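Local coordinates for protein ornithine decarboxylase (Entamoeba histolytica, PDB 4AIB) that probably catalyses, as a homodimer, the pyridoxal 5'-phosphate-dependent decarboxylation of L-ornithine to putrescine, the single step of this route to the polyamine precursor, at residues S79-L87 / Q107-I116; V121-A131 / I167-L177. All coordinates share one frame; numbering follows the deposited sequence.

How the contacts relate
Both contacts pair neighbouring helices on the outside of the alpha/beta-barrel domain that binds pyridoxal phosphate in this family. From the N terminus, the chain enters helix 80-88, runs back through strand 96-98 and then along helix 105-114, parallel to the first helix, which closes contact 1. Strand 118-121 then leads into helix 124-133. Strand 138-143 follows, and helix 164-174 closes contact 2. The two loops lie in series, so they neither nest nor cross. Their centres are about 21 Å apart. They are joined where Leu108, on the second helix of contact 1, packs on Lys129 and Ile130, on the first helix of contact 2. Four successive helices thus form a continuous row around the barrel.

Contact 1: residues S79-L87 / Q107-I116; sequences SLNEIKEVL and QLIEASHLGI
Leu80 N donates to the side-chain OE1 of Gln107 over 3.2 Å, the one hydrogen bond between the two helices. The N-H comes from above the amide carbonyl plane, 49° out of it. This is the first turn of helix 80-87, where Ser79 is the N-cap and its OG accepts a weak bond from Glu82 N. Gln107 therefore adds a side-chain acceptor for an N-H at the helix start.

Leu80 is a knob in a hole formed by Gln107, Glu110, Ala111 and Leu114. With CG anti to the backbone N (chi1 178°), Leu80 turns both methyls onto the aliphatic part of Glu110, and Leu80 CD1 lies 3.8 Å from Glu110 CG. Leu114 is the reciprocal knob, among Leu80, Ile83, Lys84 and Leu87. Leu87 CD1 lies 3.8 Å from Leu114 CG. Deeper in, the CG2 branch of Ile83 meets Ile116 CD1 at 3.7 Å, while its CD1 reaches Ala111 CB.

Helices 80-87 and 107-114 run nearly parallel, 17° apart, as neighbours do around an alpha/beta barrel. On the inner side Ile83 and Gln107 touch Tyr98 of strand 96-98, and Ile83 also packs on Cys77 of strand 74-77. Leu108 faces helix 124-133.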
ATOM      1  N   SER A  79       7.250  11.198  10.340  1.00 34.58           N
ATOM      2  CA  SER A  79       8.572  10.576  10.320  1.00 32.96           C
ATOM      3  C   SER A  79       9.680  11.618  10.190  1.00 32.62           C
ATOM      4  O   SER A  79       9.406  12.806  10.003  1.00 31.93           O
ATOM      5  CB  SER A  79       8.663   9.563   9.175  1.00 32.35           C
ATOM      6  OG  SER A  79       8.549  10.203   7.914  1.00 29.85           O
ATOM      7  N   LEU A  80      10.928  11.163  10.291  1.00 31.66           N
ATOM      8  CA  LEU A  80      12.099  12.021  10.106  1.00 31.54           C
ATOM      9  C   LEU A  80      12.233  12.487   8.655  1.00 33.70           C
ATOM     10  O   LEU A  80      12.675  13.609   8.397  1.00 35.06           O
ATOM     11  CB  LEU A  80      13.373  11.292  10.556  1.00 27.55           C
ATOM     12  CG  LEU A  80      14.743  11.967  10.407  1.00 23.50           C
ATOM     13  CD1 LEU A  80      14.857  13.221  11.264  1.00 18.90           C
ATOM     14  CD2 LEU A  80      15.851  10.983  10.749  1.00 22.62           C
ATOM     15  N   ASN A  81      11.852  11.622   7.718  1.00 35.87           N
ATOM     16  CA  ASN A  81      11.868  11.957   6.293  1.00 37.24           C
ATOM     17  C   ASN A  81      10.932  13.115   5.957  1.00 38.35           C
ATOM     18  O   ASN A  81      11.271  13.976   5.141  1.00 39.31           O
ATOM     19  CB  ASN A  81      11.529  10.730   5.440  1.00 38.86           C
ATOM     20  CG  ASN A  81      12.699   9.769   5.291  1.00 40.29           C
ATOM     21  OD1 ASN A  81      12.583   8.743   4.620  1.00 41.70           O
ATOM     22  ND2 ASN A  81      13.830  10.094   5.910  1.00 40.12           N
ATOM     23  N   GLU A  82       9.764  13.130   6.598  1.00 38.26           N
ATOM     24  CA  GLU A  82       8.804  14.226   6.465  1.00 38.85           C
ATOM     25  C   GLU A  82       9.327  15.506   7.115  1.00 39.12           C
ATOM     26  O   GLU A  82       9.085  16.604   6.614  1.00 38.21           O
ATOM     27  CB  GLU A  82       7.453  13.840   7.072  1.00 39.00           C
ATOM     28  CG  GLU A  82       6.691  12.782   6.287  1.00 36.81           C
ATOM     29  CD  GLU A  82       5.372  12.391   6.934  1.00 36.93           C
ATOM     30  OE1 GLU A  82       4.766  13.229   7.640  1.00 35.80           O
ATOM     31  OE2 GLU A  82       4.935  11.241   6.727  1.00 37.91           O
ATOM     32  N   ILE A  83      10.039  15.348   8.231  1.00 39.09           N
ATOM     33  CA  ILE A  83      10.707  16.460   8.912  1.00 39.79           C
ATOM     34  C   ILE A  83      11.768  17.082   8.003  1.00 40.34           C
ATOM     35  O   ILE A  83      11.809  18.304   7.825  1.00 40.27           O
ATOM     36  CB  ILE A  83      11.341  16.007  10.253  1.00 20.00           C
ATOM     37  CG1 ILE A  83      10.263  15.817  11.324  1.00 20.00           C
ATOM     38  CG2 ILE A  83      12.392  17.001  10.733  1.00 20.00           C
ATOM     39  CD1 ILE A  83      10.748  15.115  12.577  1.00 20.00           C
ATOM     40  N   LYS A  84      12.608  16.230   7.417  1.00 39.84           N
ATOM     41  CA  LYS A  84      13.701  16.676   6.553  1.00 40.02           C
ATOM     42  C   LYS A  84      13.207  17.329   5.268  1.00 38.78           C
ATOM     43  O   LYS A  84      13.811  18.290   4.794  1.00 36.91           O
ATOM     44  CB  LYS A  84      14.650  15.518   6.226  1.00 40.60           C
ATOM     45  CG  LYS A  84      15.508  15.063   7.399  1.00 40.99           C
ATOM     46  CD  LYS A  84      16.663  14.178   6.952  1.00 43.35           C
ATOM     47  CE  LYS A  84      17.825  14.999   6.411  1.00 46.51           C
ATOM     48  NZ  LYS A  84      18.955  14.138   5.963  1.00 48.37           N
ATOM     49  N   GLU A  85      12.107  16.816   4.718  1.00 38.11           N
ATOM     50  CA  GLU A  85      11.519  17.362   3.493  1.00 39.25           C
ATOM     51  C   GLU A  85      11.086  18.817   3.674  1.00 40.15           C
ATOM     52  O   GLU A  85      11.319  19.652   2.799  1.00 40.84           O
ATOM     53  CB  GLU A  85      10.330  16.515   3.029  1.00 38.25           C
ATOM     54  CG  GLU A  85       9.923  16.776   1.586  1.00 36.83           C
ATOM     55  CD  GLU A  85       8.453  16.509   1.319  1.00 37.60           C
ATOM     56  OE1 GLU A  85       7.962  15.413   1.666  1.00 38.06           O
ATOM     57  OE2 GLU A  85       7.786  17.403   0.758  1.00 37.44           O
ATOM     58  N   VAL A  86      10.461  19.105   4.814  1.00 40.43           N
ATOM     59  CA  VAL A  86      10.005  20.457   5.138  1.00 40.01           C
ATOM     60  C   VAL A  86      11.190  21.404   5.346  1.00 39.66           C
ATOM     61  O   VAL A  86      11.203  22.516   4.812  1.00 38.95           O
ATOM     62  CB  VAL A  86       9.080  20.464   6.378  1.00 41.27           C
ATOM     63  CG1 VAL A  86       8.697  21.885   6.758  1.00 41.84           C
ATOM     64  CG2 VAL A  86       7.828  19.640   6.117  1.00 41.04           C
ATOM     65  N   LEU A  87      12.183  20.946   6.108  1.00 37.71           N
ATOM     66  CA  LEU A  87      13.381  21.736   6.407  1.00 36.61           C
ATOM     67  C   LEU A  87      14.225  22.036   5.168  1.00 36.40           C
ATOM     68  O   LEU A  87      14.849  23.095   5.082  1.00 36.53           O
ATOM     69  CB  LEU A  87      14.238  21.036   7.468  1.00 34.79           C
ATOM     70  CG  LEU A  87      13.707  21.000   8.905  1.00 33.59           C
ATOM     71  CD1 LEU A  87      14.465  19.969   9.723  1.00 31.16           C
ATOM     72  CD2 LEU A  87      13.785  22.369   9.563  1.00 32.73           C
ATOM     73  N   GLN A 107      15.705   8.591  15.162  1.00 33.44           N
ATOM     74  CA  GLN A 107      14.962   9.687  14.544  1.00 31.33           C
ATOM     75  C   GLN A 107      14.686  10.822  15.526  1.00 29.69           C
ATOM     76  O   GLN A 107      14.745  11.993  15.151  1.00 28.68           O
ATOM     77  CB  GLN A 107      13.656   9.178  13.929  1.00 28.44           C
ATOM     78  CG  GLN A 107      13.855   8.302  12.702  1.00 27.44           C
ATOM     79  CD  GLN A 107      12.551   7.833  12.088  1.00 26.83           C
ATOM     80  OE1 GLN A 107      11.550   8.551  12.092  1.00 26.90           O
ATOM     81  NE2 GLN A 107      12.560   6.621  11.546  1.00 24.57           N
ATOM     82  N   LEU A 108      14.390  10.469  16.777  1.00 29.76           N
ATOM     83  CA  LEU A 108      14.130  11.450  17.833  1.00 29.40           C
ATOM     84  C   LEU A 108      15.373  12.283  18.147  1.00 30.60           C
ATOM     85  O   LEU A 108      15.280  13.495  18.352  1.00 31.09           O
ATOM     86  CB  LEU A 108      13.608  10.755  19.098  1.00 27.55           C
ATOM     87  CG  LEU A 108      13.286  11.580  20.352  1.00 26.82           C
ATOM     88  CD1 LEU A 108      12.228  12.643  20.087  1.00 23.57           C
ATOM     89  CD2 LEU A 108      12.850  10.664  21.485  1.00 24.59           C
ATOM     90  N   ILE A 109      16.529  11.622  18.178  1.00 31.43           N
ATOM     91  CA  ILE A 109      17.813  12.289  18.398  1.00 32.04           C
ATOM     92  C   ILE A 109      18.124  13.243  17.239  1.00 34.51           C
ATOM     93  O   ILE A 109      18.476  14.405  17.461  1.00 33.56           O
ATOM     94  CB  ILE A 109      18.958  11.266  18.606  1.00 20.00           C
ATOM     95  CG1 ILE A 109      18.740  10.481  19.906  1.00 20.00           C
ATOM     96  CG2 ILE A 109      20.316  11.957  18.636  1.00 20.00           C
ATOM     97  CD1 ILE A 109      19.519   9.184  19.997  1.00 20.00           C
ATOM     98  N   GLU A 110      17.964  12.751  16.011  1.00 35.67           N
ATOM     99  CA  GLU A 110      18.225  13.537  14.802  1.00 35.72           C
ATOM    100  C   GLU A 110      17.320  14.765  14.690  1.00 34.44           C
ATOM    101  O   GLU A 110      17.766  15.830  14.254  1.00 33.06           O
ATOM    102  CB  GLU A 110      18.107  12.654  13.551  1.00 37.46           C
ATOM    103  CG  GLU A 110      18.496  13.326  12.237  1.00 42.41           C
ATOM    104  CD  GLU A 110      19.960  13.731  12.161  1.00 44.99           C
ATOM    105  OE1 GLU A 110      20.795  13.156  12.893  1.00 44.62           O
ATOM    106  OE2 GLU A 110      20.280  14.628  11.355  1.00 44.49           O
ATOM    107  N   ALA A 111      16.059  14.612  15.091  1.00 33.50           N
ATOM    108  CA  ALA A 111      15.091  15.710  15.086  1.00 33.92           C
ATOM    109  C   ALA A 111      15.512  16.841  16.024  1.00 34.25           C
ATOM    110  O   ALA A 111      15.349  18.019  15.699  1.00 33.07           O
ATOM    111  CB  ALA A 111      13.703  15.203  15.448  1.00 34.25           C
ATOM    112  N   SER A 112      16.059  16.471  17.182  1.00 35.45           N
ATOM    113  CA  SER A 112      16.570  17.437  18.152  1.00 36.48           C
ATOM    114  C   SER A 112      17.756  18.221  17.587  1.00 36.88           C
ATOM    115  O   SER A 112      17.884  19.421  17.834  1.00 35.00           O
ATOM    116  CB  SER A 112      16.971  16.732  19.450  1.00 37.40           C
ATOM    117  OG  SER A 112      17.370  17.665  20.441  1.00 39.56           O
ATOM    118  N   HIS A 113      18.609  17.533  16.828  1.00 39.19           N
ATOM    119  CA  HIS A 113      19.767  18.154  16.183  1.00 41.43           C
ATOM    120  C   HIS A 113      19.375  19.013  15.014  1.00 41.87           C
ATOM    121  O   HIS A 113      20.056  19.989  14.694  1.00 42.79           O
ATOM    122  CB  HIS A 113      20.774  17.096  15.737  1.00 43.98           C
ATOM    123  CG  HIS A 113      21.368  16.295  16.874  1.00 48.18           C
ATOM    124  ND1 HIS A 113      21.754  16.857  18.036  1.00 47.97           N
ATOM    125  CD2 HIS A 113      21.654  14.935  16.982  1.00 48.31           C
ATOM    126  CE1 HIS A 113      22.247  15.907  18.851  1.00 48.01           C
ATOM    127  NE2 HIS A 113      22.189  14.732  18.205  1.00 49.16           N
ATOM    128  N   LEU A 114      18.271  18.651  14.363  1.00 41.65           N
ATOM    129  CA  LEU A 114      17.746  19.422  13.237  1.00 39.35           C
ATOM    130  C   LEU A 114      17.002  20.678  13.685  1.00 37.91           C
ATOM    131  O   LEU A 114      16.812  21.604  12.896  1.00 38.60           O
ATOM    132  CB  LEU A 114      16.860  18.544  12.346  1.00 38.06           C
ATOM    133  CG  LEU A 114      17.454  18.002  11.037  1.00 36.90           C
ATOM    134  CD1 LEU A 114      18.915  17.585  11.162  1.00 34.81           C
ATOM    135  CD2 LEU A 114      16.611  16.846  10.520  1.00 37.65           C
ATOM    136  N   GLY A 115      16.590  20.704  14.951  1.00 36.84           N
ATOM    137  CA  GLY A 115      15.963  21.885  15.540  1.00 36.59           C
ATOM    138  C   GLY A 115      14.491  21.733  15.875  1.00 37.00           C
ATOM    139  O   GLY A 115      13.821  22.718  16.191  1.00 35.99           O
ATOM    140  N   ILE A 116      13.989  20.500  15.807  1.00 38.94           N
ATOM    141  CA  ILE A 116      12.590  20.205  16.126  1.00 41.19           C
ATOM    142  C   ILE A 116      12.363  20.325  17.632  1.00 42.40           C
ATOM    143  O   ILE A 116      13.142  19.800  18.431  1.00 44.06           O
ATOM    144  CB  ILE A 116      12.162  18.807  15.609  1.00 20.00           C
ATOM    145  CG1 ILE A 116      12.421  18.674  14.098  1.00 20.00           C
ATOM    146  CG2 ILE A 116      10.705  18.506  15.953  1.00 20.00           C
ATOM    147  CD1 ILE A 116      11.746  19.718  13.226  1.00 20.00           C
TER

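Contact 2: residues V121-A131 / I167-L177; sequences VDSIDEVQKIA and IVLKEIKDKGL
Helices 124-131 and 167-174 lie side by side and nearly parallel, with axes 9.4 Å apart and 14° between their directions. Val127 fills the middle of the contact with its two methyls. Val127 CG1, anti to the backbone N (chi1 176°), touches Glu171 CG and lies 3.7 Å from Leu177 CD1. Val127 CG2 turns to Ile172 CG1 at 3.8 Å and to Val168 CG1. Ala131 CB packs against Leu177 CD1 and the aliphatic chain of Lys175.

These are successive outer helices of the alpha/beta barrel, with strand 138-143 between them in the chain. Val121, at the end of strand 118-121, Ile130 and Leu177 all touch Ile139 of that strand. A Schellman motif at Gly176 ends the second helix and turns the chain so that Leu177 packs back against Val127 and Ala131.

Toward the outer side, Glu171 bends at chi2 (71°) and lies across Ile124, its OE1 3.5 Å from Ile124 CD1. Its OE2 takes two donors from opposite faces of the carboxylate. Gln128 NE2 donates a hydrogen bond to Glu171 OE2 over 3.3 Å, from well above the carboxylate plane. Lys175 NZ forms a salt bridge with Glu171 OE2 at 3.1 Å, on the syn side and somewhat out of the plane. The paired charge would probably favour an ionised Glu171. On the far flank of the first helix, Lys129 NZ bonds to His274 O of the second subunit.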
ATOM      1  N   VAL A 121       2.954  12.775  22.779  1.00 35.24           N
ATOM      2  CA  VAL A 121       3.115  11.598  23.634  1.00 34.43           C
ATOM      3  C   VAL A 121       1.756  11.056  24.091  1.00 33.30           C
ATOM      4  O   VAL A 121       0.843  11.828  24.390  1.00 33.76           O
ATOM      5  CB  VAL A 121       3.979  11.938  24.872  1.00 34.25           C
ATOM      6  CG1 VAL A 121       3.753  10.947  26.004  1.00 33.64           C
ATOM      7  CG2 VAL A 121       5.450  11.990  24.500  1.00 34.97           C
ATOM      8  N   ASP A 122       1.629   9.729  24.136  1.00 33.24           N
ATOM      9  CA  ASP A 122       0.453   9.077  24.726  1.00 32.84           C
ATOM     10  C   ASP A 122       0.800   7.857  25.595  1.00 31.99           C
ATOM     11  O   ASP A 122      -0.025   6.955  25.783  1.00 30.63           O
ATOM     12  CB  ASP A 122      -0.599   8.739  23.652  1.00 36.28           C
ATOM     13  CG  ASP A 122      -0.130   7.680  22.659  1.00 38.80           C
ATOM     14  OD1 ASP A 122       1.092   7.472  22.503  1.00 40.32           O
ATOM     15  OD2 ASP A 122      -1.001   7.055  22.018  1.00 40.82           O
ATOM     16  N   SER A 123       2.020   7.844  26.132  1.00 31.94           N
ATOM     17  CA  SER A 123       2.489   6.755  26.993  1.00 31.96           C
ATOM     18  C   SER A 123       3.534   7.230  28.002  1.00 32.10           C
ATOM     19  O   SER A 123       4.221   8.225  27.769  1.00 31.99           O
ATOM     20  CB  SER A 123       3.071   5.618  26.149  1.00 31.81           C
ATOM     21  OG  SER A 123       4.282   6.016  25.530  1.00 33.26           O
ATOM     22  N   ILE A 124       3.652   6.505  29.112  1.00 33.08           N
ATOM     23  CA  ILE A 124       4.651   6.797  30.145  1.00 32.38           C
ATOM     24  C   ILE A 124       6.081   6.530  29.648  1.00 33.46           C
ATOM     25  O   ILE A 124       7.030   7.189  30.081  1.00 32.65           O
ATOM     26  CB  ILE A 124       4.355   6.031  31.466  1.00 20.00           C
ATOM     27  CG1 ILE A 124       5.268   6.512  32.603  1.00 20.00           C
ATOM     28  CG2 ILE A 124       4.459   4.521  31.272  1.00 20.00           C
ATOM     29  CD1 ILE A 124       4.786   6.148  33.993  1.00 20.00           C
ATOM     30  N   ASP A 125       6.217   5.575  28.729  1.00 35.19           N
ATOM     31  CA  ASP A 125       7.519   5.205  28.176  1.00 36.71           C
ATOM     32  C   ASP A 125       8.103   6.292  27.273  1.00 35.69           C
ATOM     33  O   ASP A 125       9.306   6.551  27.315  1.00 36.35           O
ATOM     34  CB  ASP A 125       7.425   3.880  27.412  1.00 39.61           C
ATOM     35  CG  ASP A 125       8.769   3.415  26.878  1.00 40.57           C
ATOM     36  OD1 ASP A 125       9.698   3.206  27.688  1.00 39.40           O
ATOM     37  OD2 ASP A 125       8.900   3.271  25.645  1.00 41.98           O
ATOM     38  N   GLU A 126       7.248   6.920  26.466  1.00 33.76           N
ATOM     39  CA  GLU A 126       7.677   7.964  25.533  1.00 31.74           C
ATOM     40  C   GLU A 126       8.098   9.245  26.256  1.00 30.98           C
ATOM     41  O   GLU A 126       8.955   9.983  25.766  1.00 29.85           O
ATOM     42  CB  GLU A 126       6.577   8.266  24.512  1.00 30.66           C
ATOM     43  CG  GLU A 126       7.072   8.882  23.208  1.00 29.36           C
ATOM     44  CD  GLU A 126       7.681   7.868  22.253  1.00 30.22           C
ATOM     45  OE1 GLU A 126       7.463   6.651  22.433  1.00 32.89           O
ATOM     46  OE2 GLU A 126       8.378   8.290  21.307  1.00 26.88           O
ATOM     47  N   VAL A 127       7.486   9.500  27.412  1.00 30.00           N
ATOM     48  CA  VAL A 127       7.892  10.598  28.290  1.00 30.50           C
ATOM     49  C   VAL A 127       9.335  10.368  28.743  1.00 32.05           C
ATOM     50  O   VAL A 127      10.161  11.284  28.706  1.00 32.14           O
ATOM     51  CB  VAL A 127       6.961  10.726  29.521  1.00 29.90           C
ATOM     52  CG1 VAL A 127       7.454  11.805  30.473  1.00 28.54           C
ATOM     53  CG2 VAL A 127       5.536  11.030  29.092  1.00 30.17           C
ATOM     54  N   GLN A 128       9.623   9.133  29.154  1.00 32.32           N
ATOM     55  CA  GLN A 128      10.956   8.726  29.595  1.00 31.92           C
ATOM     56  C   GLN A 128      11.951   8.695  28.435  1.00 31.50           C
ATOM     57  O   GLN A 128      13.121   9.043  28.607  1.00 31.75           O
ATOM     58  CB  GLN A 128      10.898   7.354  30.274  1.00 30.43           C
ATOM     59  CG  GLN A 128      10.079   7.326  31.557  1.00 29.82           C
ATOM     60  CD  GLN A 128       9.778   5.919  32.044  1.00 29.93           C
ATOM     61  OE1 GLN A 128       9.844   4.953  31.283  1.00 31.19           O
ATOM     62  NE2 GLN A 128       9.435   5.801  33.321  1.00 29.45           N
ATOM     63  N   LYS A 129      11.470   8.275  27.265  1.00 30.87           N
ATOM     64  CA  LYS A 129      12.270   8.232  26.039  1.00 30.41           C
ATOM     65  C   LYS A 129      12.751   9.631  25.661  1.00 29.34           C
ATOM     66  O   LYS A 129      13.909   9.818  25.279  1.00 26.71           O
ATOM     67  CB  LYS A 129      11.445   7.632  24.895  1.00 30.73           C
ATOM     68  CG  LYS A 129      12.198   7.462  23.581  1.00 31.88           C
ATOM     69  CD  LYS A 129      11.270   7.082  22.434  1.00 31.55           C
ATOM     70  CE  LYS A 129      10.818   5.630  22.517  1.00 31.76           C
ATOM     71  NZ  LYS A 129       9.811   5.303  21.471  1.00 32.32           N
ATOM     72  N   ILE A 130      11.851  10.603  25.774  1.00 29.64           N
ATOM     73  CA  ILE A 130      12.165  12.000  25.489  1.00 27.71           C
ATOM     74  C   ILE A 130      13.093  12.571  26.562  1.00 29.13           C
ATOM     75  O   ILE A 130      14.056  13.269  26.245  1.00 29.09           O
ATOM     76  CB  ILE A 130      10.877  12.842  25.329  1.00 20.00           C
ATOM     77  CG1 ILE A 130      10.231  12.542  23.972  1.00 20.00           C
ATOM     78  CG2 ILE A 130      11.164  14.334  25.454  1.00 20.00           C
ATOM     79  CD1 ILE A 130       8.776  12.938  23.873  1.00 20.00           C
ATOM     80  N   ALA A 131      12.819  12.242  27.823  1.00 29.44           N
ATOM     81  CA  ALA A 131      13.625  12.711  28.952  1.00 30.13           C
ATOM     82  C   ALA A 131      15.071  12.210  28.910  1.00 30.64           C
ATOM     83  O   ALA A 131      15.969  12.847  29.463  1.00 29.67           O
ATOM     84  CB  ALA A 131      12.971  12.321  30.268  1.00 27.81           C
ATOM     85  N   ILE A 167      -1.457   9.989  35.285  1.00 42.66           N
ATOM     86  CA  ILE A 167      -0.228   9.199  35.420  1.00 38.28           C
ATOM     87  C   ILE A 167       0.869   9.726  34.488  1.00 33.55           C
ATOM     88  O   ILE A 167       2.042   9.791  34.870  1.00 31.76           O
ATOM     89  CB  ILE A 167      -0.486   7.688  35.170  1.00 20.00           C
ATOM     90  CG1 ILE A 167      -1.496   7.118  36.187  1.00 20.00           C
ATOM     91  CG2 ILE A 167       0.814   6.886  35.168  1.00 20.00           C
ATOM     92  CD1 ILE A 167      -1.050   7.142  37.640  1.00 20.00           C
ATOM     93  N   VAL A 168       0.475  10.113  33.277  1.00 29.87           N
ATOM     94  CA  VAL A 168       1.404  10.675  32.297  1.00 26.90           C
ATOM     95  C   VAL A 168       1.848  12.082  32.709  1.00 26.32           C
ATOM     96  O   VAL A 168       3.045  12.379  32.708  1.00 25.05           O
ATOM     97  CB  VAL A 168       0.809  10.658  30.866  1.00 25.17           C
ATOM     98  CG1 VAL A 168       1.730  11.364  29.879  1.00 23.25           C
ATOM     99  CG2 VAL A 168       0.566   9.226  30.415  1.00 24.35           C
ATOM    100  N   LEU A 169       0.887  12.931  33.079  1.00 26.57           N
ATOM    101  CA  LEU A 169       1.179  14.290  33.546  1.00 24.79           C
ATOM    102  C   LEU A 169       2.101  14.309  34.765  1.00 24.61           C
ATOM    103  O   LEU A 169       2.935  15.205  34.901  1.00 24.68           O
ATOM    104  CB  LEU A 169      -0.109  15.063  33.851  1.00 21.98           C
ATOM    105  CG  LEU A 169      -0.863  15.725  32.693  1.00 21.22           C
ATOM    106  CD1 LEU A 169      -2.213  16.237  33.172  1.00 19.79           C
ATOM    107  CD2 LEU A 169      -0.060  16.855  32.062  1.00 19.46           C
ATOM    108  N   LYS A 170       1.939  13.320  35.644  1.00 26.11           N
ATOM    109  CA  LYS A 170       2.818  13.147  36.799  1.00 28.44           C
ATOM    110  C   LYS A 170       4.241  12.831  36.348  1.00 29.80           C
ATOM    111  O   LYS A 170       5.201  13.383  36.885  1.00 30.48           O
ATOM    112  CB  LYS A 170       2.289  12.044  37.726  1.00 28.91           C
ATOM    113  CG  LYS A 170       3.127  11.807  38.975  1.00 32.14           C
ATOM    114  CD  LYS A 170       2.540  10.702  39.841  1.00 33.80           C
ATOM    115  CE  LYS A 170       3.534  10.214  40.887  1.00 35.55           C
ATOM    116  NZ  LYS A 170       3.852  11.243  41.918  1.00 34.72           N
ATOM    117  N   GLU A 171       4.362  11.954  35.352  1.00 31.65           N
ATOM    118  CA  GLU A 171       5.659  11.547  34.812  1.00 31.98           C
ATOM    119  C   GLU A 171       6.374  12.691  34.087  1.00 30.26           C
ATOM    120  O   GLU A 171       7.596  12.829  34.191  1.00 30.32           O
ATOM    121  CB  GLU A 171       5.499  10.333  33.886  1.00 33.45           C
ATOM    122  CG  GLU A 171       6.807   9.678  33.452  1.00 35.87           C
ATOM    123  CD  GLU A 171       7.519   8.930  34.569  1.00 37.67           C
ATOM    124  OE1 GLU A 171       6.852   8.475  35.525  1.00 36.05           O
ATOM    125  OE2 GLU A 171       8.757   8.786  34.483  1.00 38.90           O
ATOM    126  N   ILE A 172       5.612  13.510  33.361  1.00 28.88           N
ATOM    127  CA  ILE A 172       6.167  14.688  32.691  1.00 27.58           C
ATOM    128  C   ILE A 172       6.712  15.674  33.729  1.00 29.66           C
ATOM    129  O   ILE A 172       7.778  16.263  33.534  1.00 29.45           O
ATOM    130  CB  ILE A 172       5.139  15.376  31.759  1.00 20.00           C
ATOM    131  CG1 ILE A 172       4.627  14.392  30.702  1.00 20.00           C
ATOM    132  CG2 ILE A 172       5.758  16.589  31.073  1.00 20.00           C
ATOM    133  CD1 ILE A 172       3.368  14.835  29.986  1.00 20.00           C
ATOM    134  N   LYS A 173       5.985  15.828  34.836  1.00 29.37           N
ATOM    135  CA  LYS A 173       6.404  16.693  35.939  1.00 26.65           C
ATOM    136  C   LYS A 173       7.605  16.116  36.691  1.00 24.17           C
ATOM    137  O   LYS A 173       8.536  16.848  37.037  1.00 23.72           O
ATOM    138  CB  LYS A 173       5.242  16.938  36.910  1.00 28.20           C
ATOM    139  CG  LYS A 173       5.447  18.144  37.816  1.00 27.89           C
ATOM    140  CD  LYS A 173       4.505  18.143  39.009  1.00 27.54           C
ATOM    141  CE  LYS A 173       4.892  19.237  39.992  1.00 31.10           C
ATOM    142  NZ  LYS A 173       4.017  19.278  41.196  1.00 31.32           N
ATOM    143  N   ASP A 174       7.578  14.807  36.935  1.00 23.34           N
ATOM    144  CA  ASP A 174       8.649  14.124  37.666  1.00 25.45           C
ATOM    145  C   ASP A 174       9.962  14.085  36.887  1.00 27.90           C
ATOM    146  O   ASP A 174      11.035  13.993  37.482  1.00 29.21           O
ATOM    147  CB  ASP A 174       8.223  12.705  38.058  1.00 27.13           C
ATOM    148  CG  ASP A 174       7.076  12.687  39.059  1.00 29.27           C
ATOM    149  OD1 ASP A 174       6.698  13.765  39.565  1.00 28.18           O
ATOM    150  OD2 ASP A 174       6.546  11.590  39.334  1.00 28.52           O
ATOM    151  N   LYS A 175       9.870  14.155  35.562  1.00 30.00           N
ATOM    152  CA  LYS A 175      11.054  14.195  34.705  1.00 30.62           C
ATOM    153  C   LYS A 175      11.483  15.628  34.384  1.00 31.00           C
ATOM    154  O   LYS A 175      12.520  15.848  33.751  1.00 31.06           O
ATOM    155  CB  LYS A 175      10.824  13.392  33.419  1.00 29.87           C
ATOM    156  CG  LYS A 175      10.791  11.881  33.613  1.00 30.97           C
ATOM    157  CD  LYS A 175      12.183  11.304  33.838  1.00 29.18           C
ATOM    158  CE  LYS A 175      12.137   9.811  34.124  1.00 29.82           C
ATOM    159  NZ  LYS A 175      11.611   9.505  35.484  1.00 30.69           N
ATOM    160  N   GLY A 176      10.682  16.595  34.832  1.00 31.18           N
ATOM    161  CA  GLY A 176      10.968  18.018  34.643  1.00 32.61           C
ATOM    162  C   GLY A 176      10.969  18.445  33.188  1.00 33.02           C
ATOM    163  O   GLY A 176      11.849  19.190  32.754  1.00 33.69           O
ATOM    164  N   LEU A 177       9.976  17.973  32.441  1.00 33.86           N
ATOM    165  CA  LEU A 177       9.887  18.236  31.008  1.00 32.99           C
ATOM    166  C   LEU A 177       8.866  19.324  30.692  1.00 33.09           C
ATOM    167  O   LEU A 177       7.953  19.579  31.481  1.00 34.10           O
ATOM    168  CB  LEU A 177       9.548  16.948  30.250  1.00 32.28           C
ATOM    169  CG  LEU A 177      10.549  15.794  30.361  1.00 31.77           C
ATOM    170  CD1 LEU A 177       9.901  14.484  29.941  1.00 30.24           C
ATOM    171  CD2 LEU A 177      11.802  16.058  29.540  1.00 31.66           C
TER